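Formimidoylglutamase (Bacillus subtilis, PDB 3M1R) catalyses the manganese-dependent hydrolysis of N-formimidoyl-L-glutamate to L-glutamate and formamide, a step of histidine degradation. Local coordinates at the interface of chains A and B and the interface of chains A and C. Numbering follows the deposited sequence. Chains: chain A/B/C, Formimidoylglutamase.

Contact 1: the interface of chains A and B. Residues chain A 49, 51-52, 100, 164, 167; chain B 49, 97-98.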
ATOM      1  N   LYS A  49     -19.144 -10.050  10.174  1.00 52.85           N
ATOM      2  CA  LYS A  49     -18.680 -10.313  11.530  1.00 61.50           C
ATOM      3  C   LYS A  49     -18.783 -11.810  11.842  1.00 70.95           C
ATOM      4  O   LYS A  49     -18.049 -12.343  12.672  1.00 70.78           O
ATOM      5  CB  LYS A  49     -19.478  -9.486  12.545  1.00 58.24           C
ATOM      6  CG  LYS A  49     -18.696  -8.348  13.174  1.00 58.35           C
ATOM      7  CD  LYS A  49     -19.114  -6.975  12.671  1.00 54.42           C
ATOM      8  CE  LYS A  49     -19.629  -6.108  13.816  1.00 59.47           C
ATOM      9  NZ  LYS A  49     -18.836  -4.848  13.988  1.00 63.14           N
ATOM     10  N   SER A  51     -17.715 -13.998  10.170  1.00 83.81           N
ATOM     11  CA  SER A  51     -16.501 -14.611   9.630  1.00 79.89           C
ATOM     12  C   SER A  51     -15.528 -15.108  10.703  1.00 78.24           C
ATOM     13  O   SER A  51     -15.211 -14.399  11.665  1.00 75.68           O
ATOM     14  CB  SER A  51     -15.779 -13.652   8.679  1.00 71.76           C
ATOM     15  OG  SER A  51     -16.376 -13.646   7.400  1.00 69.28           O
ATOM     16  N   ILE A  52     -15.060 -16.338  10.513  1.00 77.36           N
ATOM     17  CA  ILE A  52     -14.079 -16.952  11.392  1.00 81.44           C
ATOM     18  C   ILE A  52     -12.834 -16.074  11.466  1.00 85.55           C
ATOM     19  O   ILE A  52     -12.321 -15.783  12.555  1.00 87.33           O
ATOM     20  CB  ILE A  52     -13.704 -18.362  10.888  1.00 77.43           C
ATOM     21  CG1 ILE A  52     -14.936 -19.277  10.916  1.00 79.14           C
ATOM     22  CG2 ILE A  52     -12.567 -18.934  11.716  1.00 71.33           C
ATOM     23  CD1 ILE A  52     -14.734 -20.652  10.273  1.00 78.07           C
ATOM     24  N   ILE A 100     -25.414 -11.548  16.211  1.00 72.44           N
ATOM     25  CA  ILE A 100     -25.285 -12.266  14.949  1.00 70.02           C
ATOM     26  C   ILE A 100     -26.419 -13.264  14.719  1.00 67.96           C
ATOM     27  O   ILE A 100     -26.861 -13.460  13.580  1.00 64.78           O
ATOM     28  CB  ILE A 100     -23.880 -12.910  14.777  1.00 69.47           C
ATOM     29  CG1 ILE A 100     -23.155 -12.270  13.593  1.00 70.91           C
ATOM     30  CG2 ILE A 100     -23.978 -14.407  14.574  1.00 68.63           C
ATOM     31  CD1 ILE A 100     -23.257 -10.754  13.561  1.00 72.85           C
ATOM     32  N   GLY A 164     -17.077 -24.460  17.915  1.00134.03           N
ATOM     33  CA  GLY A 164     -16.486 -23.187  17.547  1.00126.66           C
ATOM     34  C   GLY A 164     -17.445 -22.311  16.768  1.00121.48           C
ATOM     35  O   GLY A 164     -17.618 -21.135  17.080  1.00117.44           O
ATOM     36  N   THR A 167     -19.111 -19.094  13.022  1.00 61.12           N
ATOM     37  CA  THR A 167     -19.911 -19.912  12.108  1.00 71.35           C
ATOM     38  C   THR A 167     -19.718 -19.608  10.626  1.00 76.82           C
ATOM     39  O   THR A 167     -20.670 -19.707   9.841  1.00 82.20           O
ATOM     40  CB  THR A 167     -21.435 -19.782  12.375  1.00 69.70           C
ATOM     41  OG1 THR A 167     -21.914 -18.517  11.880  1.00 63.80           O
ATOM     42  CG2 THR A 167     -21.768 -19.971  13.873  1.00 65.63           C
TER
ATOM     43  N   LYS B  49     -15.010  -7.033  17.480  1.00 47.64           N
ATOM     44  CA  LYS B  49     -16.257  -7.169  16.725  1.00 57.11           C
ATOM     45  C   LYS B  49     -17.387  -6.325  17.310  1.00 62.54           C
ATOM     46  O   LYS B  49     -18.429  -6.149  16.679  1.00 63.52           O
ATOM     47  CB  LYS B  49     -16.663  -8.640  16.569  1.00 56.93           C
ATOM     48  CG  LYS B  49     -16.073  -9.276  15.317  1.00 60.98           C
ATOM     49  CD  LYS B  49     -16.205 -10.790  15.316  1.00 64.63           C
ATOM     50  CE  LYS B  49     -15.430 -11.393  14.157  1.00 64.08           C
ATOM     51  NZ  LYS B  49     -15.336 -12.880  14.229  1.00 67.11           N
ATOM     52  N   VAL B  97     -15.919 -16.102  18.719  1.00 69.28           N
ATOM     53  CA  VAL B  97     -15.989 -15.686  17.321  1.00 71.28           C
ATOM     54  C   VAL B  97     -17.288 -14.920  17.048  1.00 69.82           C
ATOM     55  O   VAL B  97     -17.280 -13.889  16.378  1.00 61.50           O
ATOM     56  CB  VAL B  97     -15.916 -16.890  16.352  1.00 69.34           C
ATOM     57  CG1 VAL B  97     -15.920 -16.399  14.898  1.00 64.82           C
ATOM     58  CG2 VAL B  97     -14.688 -17.749  16.640  1.00 65.70           C
ATOM     59  N   THR B  98     -18.382 -15.422  17.624  1.00 72.28           N
ATOM     60  CA  THR B  98     -19.745 -14.996  17.314  1.00 76.22           C
ATOM     61  C   THR B  98     -20.380 -13.996  18.296  1.00 80.22           C
ATOM     62  O   THR B  98     -20.714 -12.870  17.913  1.00 83.81           O
ATOM     63  CB  THR B  98     -20.668 -16.239  17.221  1.00 78.89           C
ATOM     64  OG1 THR B  98     -20.455 -16.900  15.966  1.00 76.59           O
ATOM     65  CG2 THR B  98     -22.145 -15.851  17.371  1.00 79.53           C
TER
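Loop backbone makes up most of this meeting of two subunits: A:Lys49 and B:Lys49 both sit in coil with helix-like phi and psi, and B:Val97 and B:Thr98 are in coil as well, while A:Ile100 opens helix 100-117. The protein belongs to the arginase family, and the patch is part of a two-fold symmetric interface of the deposited hexamer, which may or may not be the assembly in the cell. The two copies of Lys49 run past each other in opposite directions, their CG methylenes touching at 3.5 Å. A long, flexible chain with a polar tip suits this place, because the methylenes pack while each amine reaches the partner's backbone. Their shapes differ. B:Lys49 is extended beyond CG, and its NZ donates to the carbonyl O of A:Ser51 at 3.0 Å, nearly along the C=O axis (162°). The same amine bonds at 3.1 Å to O of its own B:Val97, here on a lone pair in the carbonyl plane, and more weakly to A:Lys49 O. A:Lys49 is bent at its last three torsions, and its NZ makes a weak bond to B:Lys49 O. Beside the amine, B:Val97 turns CG1 anti to its backbone N (chi1 -177°), which lays this methyl of the compact, beta-branched side chain 4.0 Å from A:Ile52 CA. B:Thr98 crosses A:Ile100 obliquely, methyl to methyl, CG2 to CG2 at 3.6 Å.

Contact 2: the interface of chains A and C. Residues chain A 4, 6-7, 10; chain C 32-34, 113-114, 117-118.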
HETATM    1  N   MSE A   4     -33.030  24.075 -11.721  1.00 91.68           N
HETATM    2  CA  MSE A   4     -31.579  24.102 -11.843  1.00 86.83           C
HETATM    3  C   MSE A   4     -31.138  24.272 -13.293  1.00 82.42           C
HETATM    4  O   MSE A   4     -29.987  24.595 -13.565  1.00 78.46           O
HETATM    5  CB  MSE A   4     -30.965  22.835 -11.245  1.00 85.47           C
HETATM    6  CG  MSE A   4     -30.556  22.957  -9.781  1.00 89.67           C
HETATM    7 SE   MSE A   4     -32.039  23.233  -8.550  0.55197.36          SE
HETATM    8  CE  MSE A   4     -32.365  25.128  -8.870  1.00128.35           C
ATOM      9  N   LYS A   6     -31.391  26.548 -15.260  1.00 73.95           N
ATOM     10  CA  LYS A   6     -30.764  27.865 -15.422  1.00 71.01           C
ATOM     11  C   LYS A   6     -29.268  27.879 -15.052  1.00 65.68           C
ATOM     12  O   LYS A   6     -28.559  28.836 -15.369  1.00 72.28           O
ATOM     13  CB  LYS A   6     -31.504  28.919 -14.591  1.00 72.24           C
ATOM     14  CG  LYS A   6     -31.210  28.836 -13.102  1.00 66.62           C
ATOM     15  CD  LYS A   6     -32.251  29.561 -12.249  1.00 74.23           C
ATOM     16  CE  LYS A   6     -32.226  31.062 -12.461  1.00 84.02           C
ATOM     17  NZ  LYS A   6     -32.589  31.799 -11.208  1.00 91.31           N
ATOM     18  N   TYR A   7     -28.802  26.833 -14.369  1.00 56.76           N
ATOM     19  CA  TYR A   7     -27.378  26.686 -14.030  1.00 54.60           C
ATOM     20  C   TYR A   7     -26.800  25.531 -14.828  1.00 50.98           C
ATOM     21  O   TYR A   7     -26.578  24.447 -14.286  1.00 52.67           O
ATOM     22  CB  TYR A   7     -27.173  26.442 -12.521  1.00 52.71           C
ATOM     23  CG  TYR A   7     -27.800  27.515 -11.656  1.00 62.04           C
ATOM     24  CD1 TYR A   7     -28.904  27.242 -10.872  1.00 65.40           C
ATOM     25  CD2 TYR A   7     -27.302  28.810 -11.653  1.00 67.51           C
ATOM     26  CE1 TYR A   7     -29.487  28.229 -10.089  1.00 71.33           C
ATOM     27  CE2 TYR A   7     -27.868  29.800 -10.869  1.00 67.85           C
ATOM     28  CZ  TYR A   7     -28.966  29.508 -10.089  1.00 72.74           C
ATOM     29  OH  TYR A   7     -29.552  30.493  -9.311  1.00 72.95           O
ATOM     30  N   LEU A  10     -23.921  23.293 -13.511  1.00 58.10           N
ATOM     31  CA  LEU A  10     -24.023  22.778 -12.155  1.00 56.79           C
ATOM     32  C   LEU A  10     -24.701  21.409 -12.133  1.00 53.33           C
ATOM     33  O   LEU A  10     -25.834  21.258 -12.570  1.00 61.04           O
ATOM     34  CB  LEU A  10     -24.784  23.766 -11.288  1.00 57.92           C
ATOM     35  CG  LEU A  10     -24.923  23.466  -9.805  1.00 56.12           C
ATOM     36  CD1 LEU A  10     -23.561  23.325  -9.176  1.00 47.01           C
ATOM     37  CD2 LEU A  10     -25.714  24.595  -9.164  1.00 55.17           C
TER
ATOM     38  N   TRP C  32     -29.340  20.494  -2.687  1.00 58.29           N
ATOM     39  CA  TRP C  32     -30.007  21.745  -3.055  1.00 56.64           C
ATOM     40  C   TRP C  32     -31.039  21.540  -4.146  1.00 58.92           C
ATOM     41  O   TRP C  32     -30.774  20.900  -5.163  1.00 57.62           O
ATOM     42  CB  TRP C  32     -28.987  22.782  -3.514  1.00 52.08           C
ATOM     43  CG  TRP C  32     -29.561  24.139  -3.805  1.00 47.84           C
ATOM     44  CD1 TRP C  32     -30.399  24.857  -3.011  1.00 45.91           C
ATOM     45  CD2 TRP C  32     -29.293  24.963  -4.960  1.00 47.33           C
ATOM     46  NE1 TRP C  32     -30.684  26.070  -3.599  1.00 53.71           N
ATOM     47  CE2 TRP C  32     -30.015  26.162  -4.789  1.00 47.23           C
ATOM     48  CE3 TRP C  32     -28.505  24.800  -6.113  1.00 43.42           C
ATOM     49  CZ2 TRP C  32     -29.989  27.192  -5.733  1.00 47.43           C
ATOM     50  CZ3 TRP C  32     -28.468  25.832  -7.048  1.00 40.18           C
ATOM     51  CH2 TRP C  32     -29.216  27.009  -6.853  1.00 49.25           C
ATOM     52  N   ASP C  33     -32.218  22.111  -3.942  1.00 68.99           N
ATOM     53  CA  ASP C  33     -33.313  21.937  -4.882  1.00 70.81           C
ATOM     54  C   ASP C  33     -33.748  23.268  -5.500  1.00 67.72           C
ATOM     55  O   ASP C  33     -34.789  23.348  -6.147  1.00 66.34           O
ATOM     56  CB  ASP C  33     -34.493  21.264  -4.181  1.00 77.98           C
ATOM     57  CG  ASP C  33     -35.244  20.324  -5.093  1.00 92.29           C
ATOM     58  OD1 ASP C  33     -36.470  20.170  -4.916  1.00101.26           O
ATOM     59  OD2 ASP C  33     -34.609  19.745  -5.994  1.00 95.40           O
ATOM     60  N   GLY C  34     -32.952  24.314  -5.299  1.00 60.47           N
ATOM     61  CA  GLY C  34     -33.263  25.614  -5.860  1.00 56.76           C
ATOM     62  C   GLY C  34     -33.889  26.585  -4.877  1.00 59.37           C
ATOM     63  O   GLY C  34     -34.143  27.742  -5.208  1.00 58.72           O
ATOM     64  N   ALA C 113     -23.331  33.436 -11.360  1.00 49.05           N
ATOM     65  CA  ALA C 113     -24.790  33.411 -11.455  1.00 50.55           C
ATOM     66  C   ALA C 113     -25.419  33.124 -10.089  1.00 48.72           C
ATOM     67  O   ALA C 113     -26.442  33.722  -9.721  1.00 52.78           O
ATOM     68  CB  ALA C 113     -25.245  32.383 -12.494  1.00 42.63           C
ATOM     69  N   LEU C 114     -24.793  32.212  -9.347  1.00 41.99           N
ATOM     70  CA  LEU C 114     -25.269  31.819  -8.022  1.00 47.12           C
ATOM     71  C   LEU C 114     -25.136  32.935  -6.982  1.00 47.51           C
ATOM     72  O   LEU C 114     -26.067  33.180  -6.209  1.00 42.97           O
ATOM     73  CB  LEU C 114     -24.515  30.584  -7.537  1.00 47.79           C
ATOM     74  CG  LEU C 114     -24.748  29.252  -8.246  1.00 47.44           C
ATOM     75  CD1 LEU C 114     -23.662  28.251  -7.810  1.00 39.74           C
ATOM     76  CD2 LEU C 114     -26.152  28.719  -7.966  1.00 45.72           C
ATOM     77  N   ASP C 117     -27.895  35.252  -8.035  1.00 58.73           N
ATOM     78  CA  ASP C 117     -29.262  34.806  -7.769  1.00 57.40           C
ATOM     79  C   ASP C 117     -29.553  34.722  -6.275  1.00 56.75           C
ATOM     80  O   ASP C 117     -30.705  34.837  -5.848  1.00 61.82           O
ATOM     81  CB  ASP C 117     -29.552  33.459  -8.457  1.00 57.39           C
ATOM     82  CG  ASP C 117     -29.667  33.590  -9.971  1.00 63.09           C
ATOM     83  OD1 ASP C 117     -29.788  32.555 -10.668  1.00 63.79           O
ATOM     84  OD2 ASP C 117     -29.632  34.741 -10.460  1.00 62.10           O
ATOM     85  N   HIS C 118     -28.496  34.549  -5.487  1.00 49.14           N
ATOM     86  CA  HIS C 118     -28.634  34.287  -4.065  1.00 55.56           C
ATOM     87  C   HIS C 118     -27.610  35.070  -3.256  1.00 53.21           C
ATOM     88  O   HIS C 118     -26.622  34.512  -2.793  1.00 56.08           O
ATOM     89  CB  HIS C 118     -28.468  32.794  -3.799  1.00 54.82           C
ATOM     90  CG  HIS C 118     -29.381  31.937  -4.612  1.00 52.97           C
ATOM     91  ND1 HIS C 118     -30.708  31.751  -4.295  1.00 56.93           N
ATOM     92  CD2 HIS C 118     -29.157  31.210  -5.736  1.00 54.60           C
ATOM     93  CE1 HIS C 118     -31.266  30.955  -5.190  1.00 55.49           C
ATOM     94  NE2 HIS C 118     -30.345  30.611  -6.071  1.00 60.53           N
TER
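A:Tyr7, from the N-terminal segment of chain A, lays its ring against chain C and brings its phenol to C:Asp117, in a two-fold symmetric interface of the deposited hexamer. Tip to tip, A:Tyr7 OH donates to the carboxylate OD1 of C:Asp117 at 2.5 Å, on the anti lone pair, with ring and carboxylate planes 56° apart. A:Lys6 reaches the same oxygen from above the carboxylate plane, its NZ 3.0 Å from C:Asp117 OD1 in a salt bridge. One oxygen thus takes two donors, and the ammonium would probably stabilise the carboxylate's charge. Tyrosine suits the place because its ring packs between apolar groups while its hydroxyl reaches the carboxylate. C:Leu114 puts CD2 over one face, 3.7 Å from the ring centroid; A:Lys6 CG lies against the opposite face, so the ring is sandwiched. C:Trp32 crosses the tyrosine at about a right angle, its CH2 3.5 Å from A:Tyr7 CE1. Farther out, helix 100-117 carries both C:Leu114 and C:Asp117, one turn apart, which sets methyl and carboxylate side by side. A:Leu10 meets the indole at its edge and may help to hold it: with CG anti to its backbone N (chi1 -176°), it brings CD2 into the ring plane, 3.7 Å from C:Trp32 CZ3.

Contact 3: the interface of chains A and C. Residues chain A 32, 43, 65, 89-94, 110, 114; chain C 9-13.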
ATOM      1  N   TRP A  32     -35.444   1.039  -5.278  1.00 59.77           N
ATOM      2  CA  TRP A  32     -36.761   0.407  -5.226  1.00 57.51           C
ATOM      3  C   TRP A  32     -37.703   1.164  -4.302  1.00 65.30           C
ATOM      4  O   TRP A  32     -37.291   1.629  -3.236  1.00 67.76           O
ATOM      5  CB  TRP A  32     -36.624  -1.039  -4.742  1.00 54.43           C
ATOM      6  CG  TRP A  32     -37.919  -1.789  -4.632  1.00 57.22           C
ATOM      7  CD1 TRP A  32     -38.840  -1.971  -5.616  1.00 53.20           C
ATOM      8  CD2 TRP A  32     -38.426  -2.481  -3.477  1.00 56.38           C
ATOM      9  NE1 TRP A  32     -39.888  -2.720  -5.149  1.00 55.93           N
ATOM     10  CE2 TRP A  32     -39.665  -3.047  -3.843  1.00 55.42           C
ATOM     11  CE3 TRP A  32     -37.960  -2.667  -2.173  1.00 53.38           C
ATOM     12  CZ2 TRP A  32     -40.442  -3.790  -2.955  1.00 58.17           C
ATOM     13  CZ3 TRP A  32     -38.730  -3.408  -1.287  1.00 56.66           C
ATOM     14  CH2 TRP A  32     -39.958  -3.961  -1.682  1.00 58.18           C
ATOM     15  N   ILE A  43     -30.159  -7.228  -3.935  1.00 43.99           N
ATOM     16  CA  ILE A  43     -30.281  -6.995  -2.492  1.00 45.48           C
ATOM     17  C   ILE A  43     -28.946  -7.248  -1.788  1.00 43.76           C
ATOM     18  O   ILE A  43     -28.262  -8.236  -2.071  1.00 43.78           O
ATOM     19  CB  ILE A  43     -31.401  -7.849  -1.840  1.00 39.02           C
ATOM     20  CG1 ILE A  43     -31.646  -7.371  -0.412  1.00 43.94           C
ATOM     21  CG2 ILE A  43     -31.024  -9.329  -1.831  1.00 34.36           C
ATOM     22  CD1 ILE A  43     -32.811  -8.025   0.250  1.00 48.79           C
ATOM     23  N   ARG A  65     -21.680  -3.263  -6.019  1.00 34.38           N
ATOM     24  CA  ARG A  65     -22.641  -2.311  -6.596  1.00 32.69           C
ATOM     25  C   ARG A  65     -21.950  -1.309  -7.503  1.00 39.26           C
ATOM     26  O   ARG A  65     -22.336  -1.134  -8.666  1.00 34.49           O
ATOM     27  CB  ARG A  65     -23.367  -1.545  -5.493  1.00 34.15           C
ATOM     28  CG  ARG A  65     -24.678  -2.162  -5.079  1.00 36.58           C
ATOM     29  CD  ARG A  65     -25.414  -1.264  -4.092  1.00 43.55           C
ATOM     30  NE  ARG A  65     -26.609  -1.915  -3.584  1.00 46.76           N
ATOM     31  CZ  ARG A  65     -26.706  -2.497  -2.394  1.00 48.76           C
ATOM     32  NH1 ARG A  65     -25.669  -2.496  -1.553  1.00 40.63           N
ATOM     33  NH2 ARG A  65     -27.862  -3.057  -2.031  1.00 46.44           N
ATOM     34  N   ASP A  89     -32.915  -2.111  -7.101  1.00 44.07           N
ATOM     35  CA  ASP A  89     -32.015  -2.345  -5.973  1.00 45.81           C
ATOM     36  C   ASP A  89     -32.883  -2.169  -4.729  1.00 47.91           C
ATOM     37  O   ASP A  89     -33.228  -1.050  -4.365  1.00 44.66           O
ATOM     38  CB  ASP A  89     -30.868  -1.332  -5.984  1.00 49.97           C
ATOM     39  CG  ASP A  89     -29.874  -1.528  -4.824  1.00 54.32           C
ATOM     40  OD1 ASP A  89     -30.257  -2.091  -3.774  1.00 48.64           O
ATOM     41  OD2 ASP A  89     -28.703  -1.100  -4.973  1.00 57.11           O
ATOM     42  N   LEU A  90     -33.258  -3.289  -4.116  1.00 48.17           N
ATOM     43  CA  LEU A  90     -34.096  -3.316  -2.928  1.00 45.67           C
ATOM     44  C   LEU A  90     -33.410  -2.736  -1.676  1.00 46.67           C
ATOM     45  O   LEU A  90     -34.074  -2.386  -0.704  1.00 51.94           O
ATOM     46  CB  LEU A  90     -34.576  -4.750  -2.650  1.00 46.22           C
ATOM     47  CG  LEU A  90     -35.678  -5.387  -3.514  1.00 55.23           C
ATOM     48  CD1 LEU A  90     -35.602  -4.982  -4.961  1.00 51.37           C
ATOM     49  CD2 LEU A  90     -35.679  -6.904  -3.383  1.00 57.38           C
ATOM     50  N   GLY A  91     -32.087  -2.643  -1.687  1.00 53.61           N
ATOM     51  CA  GLY A  91     -31.381  -2.127  -0.525  1.00 51.74           C
ATOM     52  C   GLY A  91     -30.601  -3.191   0.218  1.00 50.90           C
ATOM     53  O   GLY A  91     -30.280  -4.239  -0.360  1.00 43.86           O
ATOM     54  N   ASP A  92     -30.289  -2.918   1.491  1.00 47.44           N
ATOM     55  CA  ASP A  92     -29.468  -3.803   2.309  1.00 47.38           C
ATOM     56  C   ASP A  92     -30.289  -4.356   3.448  1.00 50.09           C
ATOM     57  O   ASP A  92     -31.096  -3.644   4.035  1.00 52.67           O
ATOM     58  CB  ASP A  92     -28.302  -3.034   2.938  1.00 47.24           C
ATOM     59  CG  ASP A  92     -27.213  -2.690   1.948  1.00 50.20           C
ATOM     60  OD1 ASP A  92     -27.142  -3.320   0.870  1.00 47.33           O
ATOM     61  OD2 ASP A  92     -26.407  -1.792   2.274  1.00 49.36           O
ATOM     62  N   ILE A  93     -30.055  -5.611   3.799  1.00 46.98           N
ATOM     63  CA  ILE A  93     -30.678  -6.162   4.985  1.00 43.90           C
ATOM     64  C   ILE A  93     -29.951  -5.616   6.189  1.00 47.74           C
ATOM     65  O   ILE A  93     -28.716  -5.710   6.292  1.00 60.14           O
ATOM     66  CB  ILE A  93     -30.649  -7.702   4.995  1.00 49.01           C
ATOM     67  CG1 ILE A  93     -31.461  -8.257   3.805  1.00 46.67           C
ATOM     68  CG2 ILE A  93     -31.194  -8.244   6.305  1.00 50.17           C
ATOM     69  CD1 ILE A  93     -31.813  -9.732   3.926  1.00 43.65           C
ATOM     70  N   ASP A  94     -30.707  -5.000   7.079  1.00 42.28           N
ATOM     71  CA  ASP A  94     -30.168  -4.520   8.348  1.00 53.46           C
ATOM     72  C   ASP A  94     -29.584  -5.701   9.110  1.00 56.19           C
ATOM     73  O   ASP A  94     -30.241  -6.723   9.310  1.00 63.15           O
ATOM     74  CB  ASP A  94     -31.269  -3.857   9.176  1.00 60.97           C
ATOM     75  CG  ASP A  94     -30.724  -2.953  10.255  1.00 79.60           C
ATOM     76  OD1 ASP A  94     -31.104  -1.764  10.251  1.00 90.02           O
ATOM     77  OD2 ASP A  94     -29.919  -3.418  11.098  1.00 79.22           O
ATOM     78  N   THR A 110     -36.623 -11.271   6.300  1.00 54.29           N
ATOM     79  CA  THR A 110     -36.711 -10.334   5.188  1.00 45.42           C
ATOM     80  C   THR A 110     -36.814 -11.046   3.845  1.00 58.05           C
ATOM     81  O   THR A 110     -37.641 -10.687   3.014  1.00 55.73           O
ATOM     82  CB  THR A 110     -35.504  -9.380   5.135  1.00 52.38           C
ATOM     83  OG1 THR A 110     -35.462  -8.581   6.327  1.00 63.99           O
ATOM     84  CG2 THR A 110     -35.594  -8.472   3.907  1.00 50.99           C
ATOM     85  N   LEU A 114     -40.130 -11.033   1.289  1.00 53.85           N
ATOM     86  CA  LEU A 114     -39.996 -10.558  -0.085  1.00 57.25           C
ATOM     87  C   LEU A 114     -40.365 -11.644  -1.094  1.00 60.95           C
ATOM     88  O   LEU A 114     -41.062 -11.379  -2.077  1.00 66.55           O
ATOM     89  CB  LEU A 114     -38.570 -10.041  -0.360  1.00 50.79           C
ATOM     90  CG  LEU A 114     -38.177  -8.783   0.424  1.00 52.88           C
ATOM     91  CD1 LEU A 114     -36.686  -8.502   0.313  1.00 50.97           C
ATOM     92  CD2 LEU A 114     -39.000  -7.580  -0.036  1.00 51.53           C
TER
ATOM     93  N   PHE C   9     -36.654  -4.782   8.531  1.00 59.35           N
ATOM     94  CA  PHE C   9     -35.226  -5.067   8.532  1.00 55.48           C
ATOM     95  C   PHE C   9     -34.593  -4.769   7.187  1.00 58.65           C
ATOM     96  O   PHE C   9     -33.397  -4.995   6.988  1.00 60.79           O
ATOM     97  CB  PHE C   9     -34.986  -6.517   8.925  1.00 59.00           C
ATOM     98  CG  PHE C   9     -35.781  -6.951  10.123  1.00 69.13           C
ATOM     99  CD1 PHE C   9     -36.722  -7.957  10.021  1.00 75.94           C
ATOM    100  CD2 PHE C   9     -35.593  -6.342  11.352  1.00 72.66           C
ATOM    101  CE1 PHE C   9     -37.453  -8.359  11.127  1.00 79.56           C
ATOM    102  CE2 PHE C   9     -36.319  -6.742  12.455  1.00 74.19           C
ATOM    103  CZ  PHE C   9     -37.249  -7.749  12.344  1.00 75.61           C
ATOM    104  N   LEU C  10     -35.388  -4.252   6.261  1.00 55.59           N
ATOM    105  CA  LEU C  10     -34.844  -3.820   4.981  1.00 56.10           C
ATOM    106  C   LEU C  10     -34.567  -2.327   5.047  1.00 59.10           C
ATOM    107  O   LEU C  10     -35.347  -1.574   5.611  1.00 71.83           O
ATOM    108  CB  LEU C  10     -35.786  -4.170   3.824  1.00 60.55           C
ATOM    109  CG  LEU C  10     -35.255  -4.006   2.394  1.00 63.63           C
ATOM    110  CD1 LEU C  10     -33.994  -4.823   2.181  1.00 63.50           C
ATOM    111  CD2 LEU C  10     -36.318  -4.401   1.380  1.00 65.66           C
ATOM    112  N   ARG C  11     -33.448  -1.910   4.471  1.00 54.41           N
ATOM    113  CA  ARG C  11     -32.926  -0.566   4.668  1.00 56.51           C
ATOM    114  C   ARG C  11     -32.397  -0.042   3.342  1.00 54.55           C
ATOM    115  O   ARG C  11     -32.082  -0.818   2.450  1.00 48.21           O
ATOM    116  CB  ARG C  11     -31.773  -0.662   5.663  1.00 68.57           C
ATOM    117  CG  ARG C  11     -31.377   0.605   6.369  1.00 77.34           C
ATOM    118  CD  ARG C  11     -30.249   0.278   7.356  1.00 85.01           C
ATOM    119  NE  ARG C  11     -29.924   1.386   8.252  1.00 88.03           N
ATOM    120  CZ  ARG C  11     -29.051   1.305   9.252  1.00 88.21           C
ATOM    121  NH1 ARG C  11     -28.409   0.167   9.485  1.00 88.04           N
ATOM    122  NH2 ARG C  11     -28.825   2.362  10.019  1.00 88.57           N
ATOM    123  N   GLU C  12     -32.263   1.269   3.209  1.00 59.07           N
ATOM    124  CA  GLU C  12     -31.693   1.817   1.985  1.00 66.46           C
ATOM    125  C   GLU C  12     -30.226   1.394   1.791  1.00 65.25           C
ATOM    126  O   GLU C  12     -29.427   1.398   2.733  1.00 64.17           O
ATOM    127  CB  GLU C  12     -31.827   3.340   1.956  1.00 75.16           C
ATOM    128  CG  GLU C  12     -30.507   4.066   1.774  1.00 86.83           C
ATOM    129  CD  GLU C  12     -30.668   5.397   1.073  1.00 97.42           C
ATOM    130  OE1 GLU C  12     -29.635   6.067   0.835  1.00 99.06           O
ATOM    131  OE2 GLU C  12     -31.824   5.766   0.756  1.00100.36           O
ATOM    132  N   ALA C  13     -29.878   1.038   0.558  1.00 61.57           N
ATOM    133  CA  ALA C  13     -28.524   0.581   0.236  1.00 57.15           C
ATOM    134  C   ALA C  13     -27.449   1.535   0.725  1.00 54.11           C
ATOM    135  O   ALA C  13     -27.492   2.733   0.442  1.00 51.56           O
ATOM    136  CB  ALA C  13     -28.374   0.352  -1.269  1.00 52.55           C
TER
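Three side chains set the pattern here: C:Leu10 points into chain A, C:Arg11 runs out alongside A:Asp94, and A:Arg65 offers the face of its guanidinium to C:Ala13. Their directions follow from an antiparallel pairing of C:Leu10 and C:Arg11 with the end of strand 87-93 of chain A, by which the N-terminal arm of one subunit extends a sheet of its neighbour. A:Asp92 N gives to C:Arg11 O at 2.9 Å from above the carbonyl plane, and C:Arg11 N returns a bond to A:Asp92 O in the carbonyl plane. A:Asp94 N meets C:Phe9 O at 2.7 Å, nearly along the C=O axis. C:Leu10, CG anti to its backbone N (chi1 -170°), sends its branched tip inward, where CD1 packs on A:Ile43 CD1 at 3.9 Å, so a bulky apolar residue fits this spot. C:Arg11 is extended from CG to NE and crosses A:Asp94 obliquely, guanidinium and carboxylate planes almost parallel (3° apart), in a long salt bridge of 3.4 Å from NH1 to OD1. Farther along, A:Arg65 is held flat: it grips A:Asp89 side-on, NE to OD2 at 2.6 Å and NH2 to OD1, and A:Asp92 end-on, NH1 and NH2 sharing OD1. The two carboxylates probably balance its charge and fix its rotation. C:Ala13, whose small methyl fits against this flat group, lies close on it, its CB over the guanidinium centre, 3.5 Å from A:Arg65 CZ.

Contact 1 joins chains A and B, whereas contacts 2 and 3 both join A and C, their C-alpha centres about 33 Å apart. The C-alpha centre of contact 1 is about 22 Å from that of contact 3 and about 50 Å from that of contact 2. In contact 2 the N-terminal arm of A lies on C, and in contact 3 that of C lies on A, so the two subunits exchange arms; Trp32, Leu10 and Leu114 occur in both, with the chains exchanged. Helix 100-117 serves all three contacts, starting at Ile100 in contact 1 and reaching Asp117 in contact 2. One helix thus faces two different neighbours in the deposited hexamer.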